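Local coordinates for surface protein SPB1 (Streptococcus agalactiae, PDB 4UZG) that forms the backbone subunit of group B streptococcus pilus 2b, in which copies are probably joined covalently by sortase, at residues K9-V17 against N200-E208; G134-L142 against N267-P275. All coordinates share one frame; numbering follows the deposited sequence. Where two conformers were deposited one is given.

How the interactions relate
Interactions 1 and 2 both lie at the junction of the two beta domains of this elongated pilus subunit, tying loops at the end of the N-terminal beta domain to the prealbumin-like domain. Their centres are about 16 Å apart, and their segments alternate along the chain. They touch directly, through packing of Thr-10 CG2 on Leu-271 CD1 at 3.9 Å. Asn-205 of interaction 1 also bonds to Ser-133, one residue ahead of G134-L142. Interaction 1 has a calcium ion at its edge, bound by the prealbumin-like side and linked to the N-terminal side by water, whereas the direct hydrogen bonds across interaction 2 converge on the Asp-269 carboxylate, beside apolar packing. Together they join the two domains at two places along their junction.

Interaction 1 (K9-V17 against N200-E208); sequences KTYSVGDTV and NFNDTNNVE. With CA (calcium ion), chain E.
Val-13 supplies both the backbone anchor and the apolar centre of this interdomain contact. Its carbonyl O, inside the type II turn Ser-12 to Asp-15, accepts Val-207 N at 2.9 Å, with the donor 44° out of the carbonyl plane. Gly-14 and Asn-206 have the nearest CA atoms, 3.9 Å apart, and Gly-14 CA also lies against Asn-205 O; its positive phi suits glycine.

The apolar contacts lie beside that bond. With CG1 anti to the backbone N (chi1 166°), Val-13 lays this methyl on the Asn-205 carbonyl group, 3.4 Å from Asn-205 C, while its CB meets Phe-201 CZ obliquely. Val-207 CG2 sits over the centre of one face of the Phe-201 ring, and Val-207 CB packs against Ser-12 CB; Ser-12 OG turns to Lys-232 N.

The calcium ion adds a polar contact through water. Asn-206 OD1, Val-207 O and Glu-208 OE2 bind it, and four waters complete seven ligands. One of them, 2.4 Å from the calcium ion, donates to both Val-13 O and Asp-15 OD1. A second bound water reaches Asp-15 OD1 too, while Asp-15 OD2 takes Ser-12 N from above its carboxylate plane and so steadies the turn. Asp-15 is thus an outer-sphere partner: the cation probably polarises the shared waters and eases the proximity of the Asp-15 and Glu-208 carboxylates, so that metal binding and domain contact support each other.

Interaction 2 (G134-L142 against N267-P275); sequences GAKPGSADL and NSDNLLVNP
Asp-269 extends its carboxylate to Ser-139 because CG stands anti to the backbone N (chi1 -173°), while Ser-139 keeps OG beside its own N (chi1 -58°), presenting hydroxyl and amide together. The acceptor belongs to an Asx turn: Asp-269 OD1 takes Leu-271 N at 2.9 Å within the type I turn Asp-269 to Leu-272, where the chain of the prealbumin-like domain rounds a corner before strand 273-279. Its partner across the contact is the loop that joins strands 121-131 and 146-153 of the N-terminal sheet.

Both carboxylate oxygens are used across the contact. Ser-139 N reaches Asp-269 OD2 on the syn side, close to the carboxylate plane and nearly straight, at 2.8 Å. Ser-139 OG donates to Asp-269 OD1 at 2.7 Å from above the plane, on the face opposite that met by Leu-271 N. Three donors therefore fix the carboxylate's rotation and would be expected to favour its charged form.

Next to these bonds, Gly-138 lets the backbones approach: its CA lies 3.8 Å from Leu-271 CB and also touches Leu-272 CD2. That methyl lies against the ring of Pro-137, the two side chains crossing at about a right angle, with 3.9 Å between Leu-272 CD2 and Pro-137 CB. Arg-167 NH1 bonds to the carbonyls of Gly-138 and Ala-140, helping to hold the loop. One water donates to both Ser-139 OG, 2.7 Å away, and Asn-270 OD1.

Interaction 1 (K9-V17 against N200-E208)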
ATOM      1  N   LYS A   9      -4.658  -6.475   0.375  1.00  8.08           N
ATOM      2  CA  LYS A   9      -3.425  -7.206   0.597  1.00  8.84           C
ATOM      3  C   LYS A   9      -2.231  -6.590  -0.137  1.00  8.27           C
ATOM      4  O   LYS A   9      -1.099  -6.664   0.335  1.00  9.25           O
ATOM      5  CB  LYS A   9      -3.597  -8.668   0.175  1.00 11.69           C
ATOM      6  CG  LYS A   9      -4.579  -9.444   1.021  1.00 18.26           C
ATOM      7  CD  LYS A   9      -4.763 -10.880   0.494  1.00 23.60           C
ATOM      8  CE  LYS A   9      -5.413 -10.942  -0.919  1.00 27.91           C
ATOM      9  NZ  LYS A   9      -6.856 -10.518  -0.971  1.00 28.92           N
ATOM     10  N   THR A  10      -2.485  -6.021  -1.313  1.00  6.64           N
ATOM     11  CA  THR A  10      -1.464  -5.343  -2.114  1.00  6.34           C
ATOM     12  C   THR A  10      -2.098  -4.182  -2.837  1.00  5.74           C
ATOM     13  O   THR A  10      -3.328  -4.096  -2.972  1.00  6.43           O
ATOM     14  CB  THR A  10      -0.799  -6.277  -3.153  1.00  6.81           C
ATOM     15  OG1 THR A  10      -1.776  -6.691  -4.100  1.00  7.65           O
ATOM     16  CG2 THR A  10      -0.159  -7.480  -2.527  1.00  9.60           C
ATOM     17  N   TYR A  11      -1.241  -3.304  -3.343  1.00  5.67           N
ATOM     18  CA  TYR A  11      -1.631  -2.087  -4.035  1.00  5.51           C
ATOM     19  C   TYR A  11      -0.706  -1.844  -5.208  1.00  5.46           C
ATOM     20  O   TYR A  11       0.416  -2.335  -5.234  1.00  6.47           O
ATOM     21  CB  TYR A  11      -1.503  -0.876  -3.095  1.00  6.73           C
ATOM     22  CG  TYR A  11      -2.404  -0.931  -1.893  1.00  5.97           C
ATOM     23  CD1 TYR A  11      -3.692  -0.430  -1.942  1.00  6.18           C
ATOM     24  CD2 TYR A  11      -1.971  -1.487  -0.700  1.00  6.75           C
ATOM     25  CE1 TYR A  11      -4.529  -0.495  -0.829  1.00  6.68           C
ATOM     26  CE2 TYR A  11      -2.795  -1.549   0.417  1.00  7.17           C
ATOM     27  CZ  TYR A  11      -4.068  -1.063   0.348  1.00  6.69           C
ATOM     28  OH  TYR A  11      -4.845  -1.149   1.479  1.00  7.54           O
ATOM     29  N   SER A  12      -1.163  -1.045  -6.156  1.00  5.29           N
ATOM     30  CA  SER A  12      -0.281  -0.411  -7.131  1.00  5.29           C
ATOM     31  C   SER A  12       0.095   0.978  -6.640  1.00  5.19           C
ATOM     32  O   SER A  12      -0.680   1.660  -5.964  1.00  5.45           O
ATOM     33  CB  SER A  12      -0.942  -0.271  -8.503  1.00  5.30           C
ATOM     34  OG  SER A  12      -1.056  -1.526  -9.137  1.00  6.15           O
ATOM     35  N   VAL A  13       1.305   1.412  -7.006  1.00  5.22           N
ATOM     36  CA  VAL A  13       1.730   2.781  -6.774  1.00  5.11           C
ATOM     37  C   VAL A  13       0.667   3.741  -7.306  1.00  4.76           C
ATOM     38  O   VAL A  13       0.143   3.565  -8.408  1.00  5.35           O
ATOM     39  CB  VAL A  13       3.125   2.994  -7.385  1.00  5.92           C
ATOM     40  CG1 VAL A  13       3.472   4.471  -7.483  1.00  6.27           C
ATOM     41  CG2 VAL A  13       4.170   2.245  -6.558  1.00  6.01           C
ATOM     42  N   GLY A  14       0.323   4.727  -6.491  1.00  4.87           N
ATOM     43  CA  GLY A  14      -0.729   5.686  -6.768  1.00  5.48           C
ATOM     44  C   GLY A  14      -2.083   5.354  -6.159  1.00  5.27           C
ATOM     45  O   GLY A  14      -2.964   6.222  -6.120  1.00  5.87           O
ATOM     46  N   ASP A  15      -2.248   4.125  -5.682  1.00  5.10           N
ATOM     47  CA  ASP A  15      -3.523   3.719  -5.095  1.00  6.05           C
ATOM     48  C   ASP A  15      -3.749   4.410  -3.739  1.00  4.99           C
ATOM     49  O   ASP A  15      -2.824   4.747  -2.998  1.00  5.85           O
ATOM     50  CB  ASP A  15      -3.584   2.213  -4.841  1.00  5.60           C
ATOM     51  CG  ASP A  15      -3.777   1.356  -6.078  1.00  6.11           C
ATOM     52  OD1 ASP A  15      -3.937   1.877  -7.198  1.00  6.80           O
ATOM     53  OD2 ASP A  15      -3.773   0.116  -5.877  1.00  6.95           O
ATOM     54  N   THR A  16      -5.023   4.576  -3.433  1.00  5.72           N
ATOM     55  CA  THR A  16      -5.462   4.982  -2.105  1.00  6.10           C
ATOM     56  C   THR A  16      -5.443   3.765  -1.183  1.00  5.90           C
ATOM     57  O   THR A  16      -6.062   2.732  -1.477  1.00  7.60           O
ATOM     58  CB  THR A  16      -6.869   5.562  -2.164  1.00  7.46           C
ATOM     59  OG1 THR A  16      -6.846   6.697  -3.026  1.00  8.43           O
ATOM     60  CG2 THR A  16      -7.357   5.976  -0.775  1.00  9.02           C
ATOM     61  N   VAL A  17      -4.735   3.902  -0.069  1.00  5.62           N
ATOM     62  CA  VAL A  17      -4.663   2.920   0.990  1.00  5.97           C
ATOM     63  C   VAL A  17      -5.592   3.376   2.104  1.00  5.52           C
ATOM     64  O   VAL A  17      -5.447   4.482   2.612  1.00  6.66           O
ATOM     65  CB  VAL A  17      -3.224   2.833   1.541  1.00  6.59           C
ATOM     66  CG1 VAL A  17      -3.150   1.839   2.688  1.00  6.81           C
ATOM     67  CG2 VAL A  17      -2.230   2.464   0.432  1.00  7.10           C
ATOM     68  N   ASN A 200       0.177   2.853 -18.139  1.00  5.22           N
ATOM     69  CA  ASN A 200       0.867   4.124 -18.275  1.00  5.68           C
ATOM     70  C   ASN A 200       1.465   4.425 -16.902  1.00  5.59           C
ATOM     71  O   ASN A 200       0.722   4.618 -15.925  1.00  6.20           O
ATOM     72  CB  ASN A 200      -0.061   5.247 -18.708  1.00  7.83           C
ATOM     73  CG  ASN A 200       0.676   6.590 -18.755  1.00  8.99           C
ATOM     74  OD1 ASN A 200       1.332   7.006 -17.824  1.00  9.42           O
ATOM     75  ND2 ASN A 200       0.655   7.219 -19.904  1.00 13.44           N
ATOM     76  N   PHE A 201       2.784   4.434 -16.829  1.00  5.63           N
ATOM     77  CA  PHE A 201       3.505   4.667 -15.585  1.00  6.05           C
ATOM     78  C   PHE A 201       4.396   5.909 -15.756  1.00  6.32           C
ATOM     79  O   PHE A 201       5.444   6.056 -15.115  1.00  7.44           O
ATOM     80  CB  PHE A 201       4.328   3.435 -15.182  1.00  6.38           C
ATOM     81  CG  PHE A 201       4.498   3.195 -13.683  1.00  5.49           C
ATOM     82  CD1 PHE A 201       4.233   4.174 -12.725  1.00  5.78           C
ATOM     83  CD2 PHE A 201       4.962   1.965 -13.254  1.00  6.48           C
ATOM     84  CE1 PHE A 201       4.459   3.909 -11.383  1.00  6.34           C
ATOM     85  CE2 PHE A 201       5.174   1.698 -11.916  1.00  7.16           C
ATOM     86  CZ  PHE A 201       4.914   2.667 -10.981  1.00  6.59           C
ATOM     87  N   ASN A 202       3.949   6.837 -16.598  1.00  7.31           N
ATOM     88  CA  ASN A 202       4.744   8.037 -16.836  1.00  8.41           C
ATOM     89  C   ASN A 202       4.800   8.965 -15.629  1.00  8.37           C
ATOM     90  O   ASN A 202       5.804   9.645 -15.420  1.00 10.21           O
ATOM     91  CB  ASN A 202       4.252   8.756 -18.063  1.00 10.06           C
ATOM     92  CG  ASN A 202       4.467   7.932 -19.329  1.00 13.31           C
ATOM     93  OD1 ASN A 202       5.223   6.937 -19.365  1.00 13.89           O
ATOM     94  ND2 ASN A 202       3.792   8.330 -20.374  1.00 17.27           N
ATOM     95  N   ASP A 203       3.731   8.998 -14.837  1.00  7.86           N
ATOM     96  CA  ASP A 203       3.803   9.607 -13.507  1.00  7.13           C
ATOM     97  C   ASP A 203       4.430   8.539 -12.626  1.00  6.53           C
ATOM     98  O   ASP A 203       3.812   7.497 -12.346  1.00  6.80           O
ATOM     99  CB  ASP A 203       2.416   9.978 -12.990  1.00  7.80           C
ATOM    100  CG  ASP A 203       2.441  10.623 -11.622  1.00  7.87           C
ATOM    101  OD1 ASP A 203       3.462  10.544 -10.912  1.00  8.11           O
ATOM    102  OD2 ASP A 203       1.396  11.205 -11.244  1.00  8.98           O
ATOM    103  N   THR A 204       5.670   8.763 -12.204  1.00  7.08           N
ATOM    104  CA  THR A 204       6.385   7.751 -11.441  1.00  7.32           C
ATOM    105  C   THR A 204       5.693   7.412 -10.110  1.00  6.57           C
ATOM    106  O   THR A 204       5.975   6.356  -9.527  1.00  6.85           O
ATOM    107  CB  THR A 204       7.834   8.148 -11.176  1.00  8.32           C
ATOM    108  OG1 THR A 204       7.860   9.396 -10.472  1.00  9.03           O
ATOM    109  CG2 THR A 204       8.609   8.271 -12.485  1.00 10.36           C
ATOM    110  N   ASN A 205       4.804   8.291  -9.642  1.00  5.85           N
ATOM    111  CA  ASN A 205       4.033   8.054  -8.423  1.00  6.13           C
ATOM    112  C   ASN A 205       2.614   7.557  -8.676  1.00  5.76           C
ATOM    113  O   ASN A 205       1.840   7.495  -7.716  1.00  6.08           O
ATOM    114  CB  ASN A 205       3.999   9.314  -7.569  1.00  6.30           C
ATOM    115  CG  ASN A 205       5.359   9.663  -7.037  1.00  7.00           C
ATOM    116  OD1 ASN A 205       5.977   8.862  -6.317  1.00  7.73           O
ATOM    117  ND2 ASN A 205       5.857  10.859  -7.403  1.00  8.47           N
ATOM    118  N   ASN A 206       2.264   7.171  -9.907  1.00  5.65           N
ATOM    119  CA  ASN A 206       0.899   6.756 -10.147  1.00  5.32           C
ATOM    120  C   ASN A 206       0.753   5.839 -11.350  1.00  5.56           C
ATOM    121  O   ASN A 206       0.747   6.292 -12.496  1.00  6.69           O
ATOM    122  CB  ASN A 206      -0.018   7.971 -10.313  1.00  6.47           C
ATOM    123  CG  ASN A 206      -1.458   7.567 -10.456  1.00  6.57           C
ATOM    124  OD1 ASN A 206      -1.875   6.506  -9.987  1.00  6.76           O
ATOM    125  ND2 ASN A 206      -2.239   8.415 -11.071  1.00  8.34           N
ATOM    126  N   VAL A 207       0.610   4.533 -11.103  1.00  5.04           N
ATOM    127  CA  VAL A 207       0.197   3.576 -12.117  1.00  5.52           C
ATOM    128  C   VAL A 207      -1.164   3.955 -12.652  1.00  5.03           C
ATOM    129  O   VAL A 207      -2.086   4.185 -11.857  1.00  5.81           O
ATOM    130  CB  VAL A 207       0.122   2.167 -11.480  1.00  5.18           C
ATOM    131  CG1 VAL A 207      -0.679   1.172 -12.310  1.00  5.75           C
ATOM    132  CG2 VAL A 207       1.519   1.627 -11.170  1.00  5.74           C
ATOM    133  N   GLU A 208      -1.320   3.980 -13.977  1.00  5.07           N
ATOM    134  CA  GLU A 208      -2.609   4.204 -14.599  1.00  5.46           C
ATOM    135  C   GLU A 208      -2.835   3.156 -15.682  1.00  4.83           C
ATOM    136  O   GLU A 208      -1.877   2.607 -16.254  1.00  5.77           O
ATOM    137  CB  GLU A 208      -2.677   5.602 -15.203  1.00  6.12           C
ATOM    138  CG  GLU A 208      -2.867   6.705 -14.145  1.00  7.17           C
ATOM    139  CD  GLU A 208      -4.269   6.648 -13.507  1.00  8.00           C
ATOM    140  OE1 GLU A 208      -5.290   6.726 -14.258  1.00 10.30           O
ATOM    141  OE2 GLU A 208      -4.386   6.406 -12.306  1.00  8.06           O
TER
HETATM  142 CA    CA E1474      -3.724   5.036 -10.425  0.92  8.33          CA
HETATM  143  O   HOH W   1      -2.618   3.636  -8.888  1.00  7.29           O
HETATM  144  O   HOH W   2      -5.421   4.276  -8.722  1.00 17.83           O
HETATM  145  O   HOH W   3      -4.769   6.968  -9.436  1.00 18.05           O
HETATM  146  O   HOH W   4      -5.160   3.530 -11.556  1.00  7.52           O

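Interaction 2 (G134-L142 against N267-P275)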
ATOM      1  N   GLY A 134       8.529   5.350  -3.715  1.00  6.89           N
ATOM      2  CA  GLY A 134       9.567   4.861  -2.839  1.00  7.30           C
ATOM      3  C   GLY A 134       9.269   3.549  -2.144  1.00  7.52           C
ATOM      4  O   GLY A 134      10.140   2.975  -1.518  1.00  8.60           O
ATOM      5  N   ALA A 135       8.030   3.080  -2.227  1.00  7.41           N
ATOM      6  CA  ALA A 135       7.677   1.828  -1.586  1.00  8.04           C
ATOM      7  C   ALA A 135       8.523   0.690  -2.146  1.00  7.86           C
ATOM      8  O   ALA A 135       8.824   0.639  -3.343  1.00  8.24           O
ATOM      9  CB  ALA A 135       6.225   1.535  -1.822  1.00  9.00           C
ATOM     10  N   LYS A 136       8.915  -0.224  -1.279  1.00  8.03           N
ATOM     11  CA  LYS A 136       9.667  -1.389  -1.702  1.00  8.40           C
ATOM     12  C   LYS A 136       8.722  -2.532  -1.984  1.00  7.94           C
ATOM     13  O   LYS A 136       7.775  -2.756  -1.238  1.00  8.16           O
ATOM     14  CB  LYS A 136      10.638  -1.807  -0.604  1.00 11.60           C
ATOM     15  CG  LYS A 136      11.564  -0.722  -0.158  1.00 17.42           C
ATOM     16  CD  LYS A 136      12.572  -0.387  -1.201  1.00 22.66           C
ATOM     17  CE  LYS A 136      13.721   0.396  -0.575  1.00 26.24           C
ATOM     18  NZ  LYS A 136      14.586   1.032  -1.600  1.00 27.66           N
ATOM     19  N   PRO A 137       9.016  -3.340  -3.021  1.00  7.58           N
ATOM     20  CA  PRO A 137       8.143  -4.466  -3.370  1.00  7.64           C
ATOM     21  C   PRO A 137       8.475  -5.717  -2.569  1.00  7.29           C
ATOM     22  O   PRO A 137       9.548  -5.875  -2.000  1.00  8.38           O
ATOM     23  CB  PRO A 137       8.442  -4.669  -4.871  1.00  7.60           C
ATOM     24  CG  PRO A 137       9.896  -4.315  -4.975  1.00  8.40           C
ATOM     25  CD  PRO A 137      10.054  -3.130  -4.053  1.00  8.36           C
ATOM     26  N   GLY A 138       7.513  -6.631  -2.573  1.00  7.68           N
ATOM     27  CA  GLY A 138       7.720  -7.955  -2.022  1.00  8.09           C
ATOM     28  C   GLY A 138       7.134  -8.181  -0.641  1.00  9.24           C
ATOM     29  O   GLY A 138       6.458  -7.312  -0.073  1.00  9.26           O
ATOM     30  N   SER A 139       7.433  -9.357  -0.109  1.00 10.05           N
ATOM     31  CA  SER A 139       6.766  -9.921   1.066  1.00 11.30           C
ATOM     32  C   SER A 139       7.638  -9.946   2.326  1.00 12.74           C
ATOM     33  O   SER A 139       7.205 -10.443   3.352  1.00 14.88           O
ATOM     34  CB  SER A 139       6.315 -11.352   0.730  1.00 11.90           C
ATOM     35  OG  SER A 139       5.457 -11.358  -0.395  1.00 12.53           O
ATOM     36  N   ALA A 140       8.857  -9.423   2.244  1.00 13.25           N
ATOM     37  CA  ALA A 140       9.802  -9.492   3.357  1.00 13.69           C
ATOM     38  C   ALA A 140       9.507  -8.435   4.418  1.00 12.77           C
ATOM     39  O   ALA A 140       8.549  -7.676   4.321  1.00 12.41           O
ATOM     40  CB  ALA A 140      11.216  -9.323   2.832  1.00 15.84           C
ATOM     41  N   ASP A 141      10.329  -8.403   5.458  0.62 13.30           N
ATOM     42  CA  ASP A 141      10.230  -7.343   6.445  0.62 14.56           C
ATOM     43  C   ASP A 141      10.624  -6.038   5.777  0.62 13.23           C
ATOM     44  O   ASP A 141      11.740  -5.914   5.276  0.62 14.74           O
ATOM     45  CB  ASP A 141      11.170  -7.606   7.619  0.62 18.97           C
ATOM     46  CG  ASP A 141      10.748  -8.792   8.456  0.62 23.73           C
ATOM     47  OD1 ASP A 141       9.571  -9.201   8.388  0.62 24.83           O
ATOM     48  OD2 ASP A 141      11.605  -9.306   9.200  0.62 27.40           O
ATOM     49  N   LEU A 142       9.705  -5.081   5.763  1.00 11.90           N
ATOM     50  CA  LEU A 142       9.905  -3.794   5.081  1.00 10.28           C
ATOM     51  C   LEU A 142       9.517  -2.649   6.021  1.00 10.21           C
ATOM     52  O   LEU A 142       8.402  -2.091   5.946  1.00  9.86           O
ATOM     53  CB  LEU A 142       9.098  -3.721   3.776  1.00  9.98           C
ATOM     54  CG  LEU A 142       9.458  -4.747   2.702  1.00 10.86           C
ATOM     55  CD1 LEU A 142       8.489  -4.632   1.560  1.00 10.60           C
ATOM     56  CD2 LEU A 142      10.889  -4.542   2.230  1.00 12.79           C
ATOM     57  N   ASN A 267      13.175 -16.251  -4.488  1.00 21.06           N
ATOM     58  CA  ASN A 267      13.204 -16.746  -3.112  1.00 26.05           C
ATOM     59  C   ASN A 267      11.809 -16.987  -2.541  1.00 24.18           C
ATOM     60  O   ASN A 267      11.500 -16.595  -1.414  1.00 25.32           O
ATOM     61  CB  ASN A 267      13.993 -15.778  -2.228  1.00 31.47           C
ATOM     62  CG  ASN A 267      15.477 -15.803  -2.525  1.00 35.96           C
ATOM     63  OD1 ASN A 267      15.938 -16.571  -3.371  1.00 37.69           O
ATOM     64  ND2 ASN A 267      16.237 -14.960  -1.831  1.00 37.76           N
ATOM     65  N   SER A 268      10.975 -17.626  -3.346  1.00 21.82           N
ATOM     66  CA  SER A 268       9.636 -18.044  -2.948  1.00 21.37           C
ATOM     67  C   SER A 268       8.701 -16.878  -2.614  1.00 18.35           C
ATOM     68  O   SER A 268       7.681 -17.065  -1.953  1.00 21.16           O
ATOM     69  CB  SER A 268       9.720 -19.030  -1.780  1.00 24.64           C
ATOM     70  OG  SER A 268      10.492 -20.162  -2.137  1.00 27.59           O
ATOM     71  N   ASP A 269       9.038 -15.680  -3.090  1.00 13.61           N
ATOM     72  CA  ASP A 269       8.224 -14.492  -2.841  1.00 11.56           C
ATOM     73  C   ASP A 269       7.341 -14.279  -4.068  1.00 10.77           C
ATOM     74  O   ASP A 269       7.822 -13.866  -5.133  1.00 10.90           O
ATOM     75  CB  ASP A 269       9.122 -13.271  -2.614  1.00 11.58           C
ATOM     76  CG  ASP A 269       8.350 -12.045  -2.182  1.00 11.14           C
ATOM     77  OD1 ASP A 269       7.132 -11.976  -2.454  1.00 10.88           O
ATOM     78  OD2 ASP A 269       8.973 -11.147  -1.572  1.00 11.46           O
ATOM     79  N   ASN A 270       6.041 -14.527  -3.926  1.00 10.79           N
ATOM     80  CA  ASN A 270       5.189 -14.448  -5.101  0.56 10.47           C
ATOM     81  C   ASN A 270       4.890 -13.012  -5.557  1.00  8.89           C
ATOM     82  O   ASN A 270       4.230 -12.821  -6.585  1.00  8.98           O
ATOM     83  CB  ASN A 270       3.915 -15.271  -4.923  0.56 10.97           C
ATOM     84  CG  ASN A 270       3.039 -14.759  -3.834  0.56 11.62           C
ATOM     85  OD1 ASN A 270       3.101 -13.589  -3.462  0.56 12.53           O
ATOM     86  ND2 ASN A 270       2.196 -15.635  -3.313  0.56 13.73           N
ATOM     87  N   LEU A 271       5.432 -12.019  -4.842  1.00  8.00           N
ATOM     88  CA  LEU A 271       5.340 -10.609  -5.273  1.00  7.55           C
ATOM     89  C   LEU A 271       6.595 -10.128  -6.005  1.00  7.52           C
ATOM     90  O   LEU A 271       6.660  -8.970  -6.387  1.00  7.67           O
ATOM     91  CB  LEU A 271       5.002  -9.706  -4.088  1.00  8.14           C
ATOM     92  CG  LEU A 271       3.581  -9.873  -3.552  1.00  9.10           C
ATOM     93  CD1 LEU A 271       3.433  -8.992  -2.315  1.00  9.68           C
ATOM     94  CD2 LEU A 271       2.549  -9.513  -4.611  1.00 10.63           C
ATOM     95  N   LEU A 272       7.557 -11.015  -6.210  1.00  7.50           N
ATOM     96  CA  LEU A 272       8.780 -10.704  -6.939  1.00  7.91           C
ATOM     97  C   LEU A 272       8.926 -11.770  -8.023  1.00  8.33           C
ATOM     98  O   LEU A 272       9.427 -12.860  -7.758  1.00 10.09           O
ATOM     99  CB  LEU A 272      10.009 -10.687  -6.025  1.00  9.09           C
ATOM    100  CG  LEU A 272       9.967  -9.712  -4.855  1.00  8.98           C
ATOM    101  CD1 LEU A 272      11.184  -9.926  -3.971  1.00 11.06           C
ATOM    102  CD2 LEU A 272       9.890  -8.284  -5.329  1.00  9.47           C
ATOM    103  N   VAL A 273       8.464 -11.469  -9.235  1.00  7.37           N
ATOM    104  CA  VAL A 273       8.395 -12.495 -10.266  1.00  7.28           C
ATOM    105  C   VAL A 273       9.328 -12.142 -11.429  1.00  7.45           C
ATOM    106  O   VAL A 273       9.676 -10.979 -11.666  1.00  7.97           O
ATOM    107  CB  VAL A 273       6.939 -12.759 -10.751  1.00  7.78           C
ATOM    108  CG1 VAL A 273       6.049 -13.168  -9.603  1.00  9.07           C
ATOM    109  CG2 VAL A 273       6.345 -11.585 -11.468  1.00  7.94           C
ATOM    110  N   ASN A 274       9.726 -13.188 -12.151  1.00  7.86           N
ATOM    111  CA  ASN A 274      10.788 -13.107 -13.136  1.00  8.51           C
ATOM    112  C   ASN A 274      10.452 -13.877 -14.404  1.00  8.74           C
ATOM    113  O   ASN A 274      11.135 -14.846 -14.744  1.00 10.53           O
ATOM    114  CB  ASN A 274      12.072 -13.692 -12.555  1.00 11.25           C
ATOM    115  CG  ASN A 274      12.506 -13.004 -11.295  1.00 13.42           C
ATOM    116  OD1 ASN A 274      13.292 -12.045 -11.324  1.00 15.53           O
ATOM    117  ND2 ASN A 274      12.000 -13.486 -10.160  1.00 14.67           N
ATOM    118  N   PRO A 275       9.428 -13.449 -15.153  1.00  8.04           N
ATOM    119  CA  PRO A 275       9.118 -14.133 -16.409  1.00  8.83           C
ATOM    120  C   PRO A 275      10.242 -14.005 -17.444  1.00  8.71           C
ATOM    121  O   PRO A 275      10.871 -12.946 -17.555  1.00  9.35           O
ATOM    122  CB  PRO A 275       7.864 -13.387 -16.892  1.00  9.39           C
ATOM    123  CG  PRO A 275       7.980 -12.026 -16.282  1.00  8.36           C
ATOM    124  CD  PRO A 275       8.525 -12.315 -14.911  1.00  8.36           C
TER
HETATM  125  O   HOH W   5       3.151 -12.729  -0.803  1.00 27.05           O